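F420-dependent methylenetetrahydromethanopterin dehydrogenase (PDB 1QV9) catalyses the reversible, coenzyme F420-dependent reduction of methenyl-tetrahydromethanopterin to methylene-tetrahydromethanopterin in methanogenesis from CO2. Local coordinates at residues A[141-146]-A[240-245]. Numbering follows the deposited sequence.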
ATOM      1  N   ASN A 141      14.390  13.384  -7.960  1.00 12.02           N
ATOM      2  CA  ASN A 141      15.725  12.858  -7.664  1.00 12.36           C
ATOM      3  C   ASN A 141      15.675  11.846  -6.521  1.00 12.95           C
ATOM      4  O   ASN A 141      16.478  10.903  -6.528  1.00 13.33           O
ATOM      5  CB  ASN A 141      16.709  13.966  -7.391  1.00 12.02           C
ATOM      6  CG  ASN A 141      17.232  14.532  -8.681  1.00 19.64           C
ATOM      7  OD1 ASN A 141      16.732  15.537  -9.190  1.00 22.17           O
ATOM      8  ND2 ASN A 141      18.209  13.843  -9.257  1.00 17.95           N
ATOM      9  N   ALA A 142      14.791  12.041  -5.550  1.00 12.40           N
ATOM     10  CA  ALA A 142      14.661  11.046  -4.459  1.00 12.02           C
ATOM     11  C   ALA A 142      14.206   9.707  -5.035  1.00 13.97           C
ATOM     12  O   ALA A 142      14.711   8.655  -4.667  1.00 14.04           O
ATOM     13  CB  ALA A 142      13.641  11.536  -3.398  1.00 13.12           C
ATOM     14  N   ASP A 143      13.231   9.726  -5.955  1.00 11.22           N
ATOM     15  CA  ASP A 143      12.765   8.500  -6.539  1.00 11.78           C
ATOM     16  C   ASP A 143      13.844   7.849  -7.395  1.00 11.82           C
ATOM     17  O   ASP A 143      14.027   6.613  -7.319  1.00 14.81           O
ATOM     18  CB  ASP A 143      11.501   8.757  -7.375  1.00 12.97           C
ATOM     19  CG  ASP A 143      10.267   8.948  -6.506  1.00 18.20           C
ATOM     20  OD1 ASP A 143      10.224   8.430  -5.355  1.00 17.88           O
ATOM     21  OD2 ASP A 143       9.314   9.618  -6.975  1.00 17.26           O
ATOM     22  N   LEU A 144      14.530   8.649  -8.212  1.00 11.42           N
ATOM     23  CA  LEU A 144      15.593   8.102  -9.056  1.00 12.57           C
ATOM     24  C   LEU A 144      16.718   7.513  -8.197  1.00 13.13           C
ATOM     25  O   LEU A 144      17.220   6.431  -8.511  1.00 13.29           O
ATOM     26  CB  LEU A 144      16.088   9.203  -9.997  1.00 15.87           C
ATOM     27  CG  LEU A 144      17.306   8.839 -10.839  1.00 13.67           C
ATOM     28  CD1 LEU A 144      17.022   7.643 -11.732  1.00 15.82           C
ATOM     29  CD2 LEU A 144      17.690  10.072 -11.712  1.00 18.81           C
HETATM   30  N   MSE A 145      17.088   8.209  -7.109  1.00 11.92           N
HETATM   31  CA  MSE A 145      18.157   7.688  -6.222  1.00 13.80           C
HETATM   32  C   MSE A 145      17.737   6.342  -5.638  1.00 13.60           C
HETATM   33  O   MSE A 145      18.560   5.393  -5.546  1.00 13.65           O
HETATM   34  CB  MSE A 145      18.436   8.693  -5.095  1.00 13.56           C
HETATM   35  CG  MSE A 145      19.607   8.264  -4.238  1.00 12.34           C
HETATM   36 SE   MSE A 145      19.981   9.660  -2.900  1.00 18.08          SE
HETATM   37  CE  MSE A 145      20.292  11.120  -4.159  1.00 18.02           C
ATOM     38  N   LYS A 146      16.474   6.225  -5.225  1.00 12.10           N
ATOM     39  CA  LYS A 146      16.003   4.948  -4.669  1.00 10.35           C
ATOM     40  C   LYS A 146      16.111   3.854  -5.747  1.00 12.13           C
ATOM     41  O   LYS A 146      16.534   2.723  -5.484  1.00 14.26           O
ATOM     42  CB  LYS A 146      14.543   5.099  -4.190  1.00 12.63           C
ATOM     43  CG  LYS A 146      13.855   3.831  -3.757  1.00 15.37           C
ATOM     44  CD  LYS A 146      14.645   3.096  -2.701  1.00 21.74           C
ATOM     45  CE  LYS A 146      13.855   1.909  -2.192  1.00 25.28           C
ATOM     46  NZ  LYS A 146      14.602   1.105  -1.214  1.00 42.60           N
HETATM   47  N   MSE A 240       5.701   7.926 -13.518  1.00 13.57           N
HETATM   48  CA  MSE A 240       6.366   6.658 -13.869  1.00 13.45           C
HETATM   49  C   MSE A 240       7.537   6.407 -12.921  1.00 11.67           C
HETATM   50  O   MSE A 240       7.687   5.272 -12.436  1.00 15.97           O
HETATM   51  CB  MSE A 240       6.888   6.715 -15.298  1.00 17.89           C
HETATM   52  CG  MSE A 240       5.745   6.735 -16.261  1.00 13.26           C
HETATM   53 SE   MSE A 240       6.398   7.139 -18.096  1.00 19.70          SE
HETATM   54  CE  MSE A 240       7.390   5.504 -18.391  1.00 19.99           C
HETATM   55  N   MSE A 241       8.339   7.439 -12.704  1.00 13.83           N
HETATM   56  CA  MSE A 241       9.533   7.287 -11.859  1.00 13.30           C
HETATM   57  C   MSE A 241       9.145   6.958 -10.415  1.00 12.95           C
HETATM   58  O   MSE A 241       9.849   6.166  -9.755  1.00 14.10           O
HETATM   59  CB  MSE A 241      10.407   8.528 -11.922  1.00 13.70           C
HETATM   60  CG  MSE A 241      11.742   8.360 -11.201  1.00 14.07           C
HETATM   61 SE   MSE A 241      12.925   6.957 -11.961  1.00 17.78          SE
HETATM   62  CE  MSE A 241      13.519   7.956 -13.550  1.00 15.18           C
ATOM     63  N   ARG A 242       8.053   7.538  -9.936  1.00 13.47           N
ATOM     64  CA  ARG A 242       7.593   7.233  -8.563  1.00 12.85           C
ATOM     65  C   ARG A 242       7.234   5.734  -8.480  1.00 15.06           C
ATOM     66  O   ARG A 242       7.535   5.067  -7.473  1.00 15.01           O
ATOM     67  CB  ARG A 242       6.391   8.125  -8.210  1.00 14.52           C
ATOM     68  CG  ARG A 242       5.623   7.726  -6.952  1.00 14.95           C
ATOM     69  CD  ARG A 242       4.663   8.867  -6.624  1.00 14.66           C
ATOM     70  NE  ARG A 242       3.832   8.556  -5.456  1.00 15.22           N
ATOM     71  CZ  ARG A 242       2.701   7.856  -5.509  1.00 14.55           C
ATOM     72  NH1 ARG A 242       1.997   7.615  -4.389  1.00 16.93           N
ATOM     73  NH2 ARG A 242       2.226   7.400  -6.674  1.00 16.06           N
ATOM     74  N   LYS A 243       6.623   5.148  -9.513  1.00 13.41           N
ATOM     75  CA  LYS A 243       6.311   3.717  -9.484  1.00 13.38           C
ATOM     76  C   LYS A 243       7.552   2.837  -9.649  1.00 14.55           C
ATOM     77  O   LYS A 243       7.601   1.719  -9.135  1.00 14.72           O
ATOM     78  CB  LYS A 243       5.270   3.350 -10.558  1.00 15.52           C
ATOM     79  CG  LYS A 243       3.882   3.879 -10.155  1.00 18.34           C
ATOM     80  CD  LYS A 243       3.491   3.378  -8.742  1.00 23.94           C
ATOM     81  CE  LYS A 243       2.034   3.668  -8.359  1.00 28.36           C
ATOM     82  NZ  LYS A 243       1.817   5.110  -8.244  1.00 36.77           N
ATOM     83  N   ALA A 244       8.541   3.316 -10.408  1.00 12.17           N
ATOM     84  CA  ALA A 244       9.776   2.565 -10.539  1.00 11.14           C
ATOM     85  C   ALA A 244      10.410   2.513  -9.127  1.00 13.01           C
ATOM     86  O   ALA A 244      10.942   1.470  -8.771  1.00 14.26           O
ATOM     87  CB  ALA A 244      10.750   3.244 -11.568  1.00 11.93           C
ATOM     88  N   ALA A 245      10.351   3.602  -8.358  1.00 13.30           N
ATOM     89  CA  ALA A 245      10.971   3.557  -6.987  1.00 11.68           C
ATOM     90  C   ALA A 245      10.207   2.550  -6.136  1.00 14.36           C
ATOM     91  O   ALA A 245      10.801   1.854  -5.280  1.00 14.82           O
ATOM     92  CB  ALA A 245      10.901   4.926  -6.323  1.00 13.14           C
TER
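D143 is the residue to start from: its side chain reaches from helix 134-150 onto the backbone of helix 227-257, with CG anti to its own carbonyl carbon (chi1 -76°). The carboxylate does not hydrogen-bond across; it lies against carbon, OD2 sitting 3.3 Å from R242 CA and also touching R242 CB. OD1 is 3.7 Å from A245 CB, and the backbone O of D143 rests against the same methyl just as closely. An alanine in place of D143 would keep the CB contact with M241 but would probably loosen the packing on R242 CA and A245 CB, since the carboxylate is gone. Small as it is, A245 lets the backbones close to 5.3 Å between D143 CA and A245 CA. K146 borders this spot through its CG, 3.9 Å from A245 O, before the rest of its chain leads away.

On the other flank is selenomethionine M241. Its CG packs 3.9 Å from D143 CB; bends at chi2 and chi3 then bring SE over L144 CA and CE to 4.0 Å from L144 CD1, an oblique apolar crossing.

D143 and R242 run side by side, but their charged atoms do not meet, OD2 being 5.8 Å from R242 NE. R242 instead extends to salt bridges with D249 of the second subunit and E250 of the third, which directs the guanidinium toward the subunit interfaces rather than toward D143. Y140 and A123 also touch M241, and V147 continues the packing beyond A245. With axes 8.3 Å apart and crossing at 37° in the same general direction, this is close helix-helix packing inside the helix bundle that accompanies the alpha/beta domain, beside interfaces of the trimer of dimers.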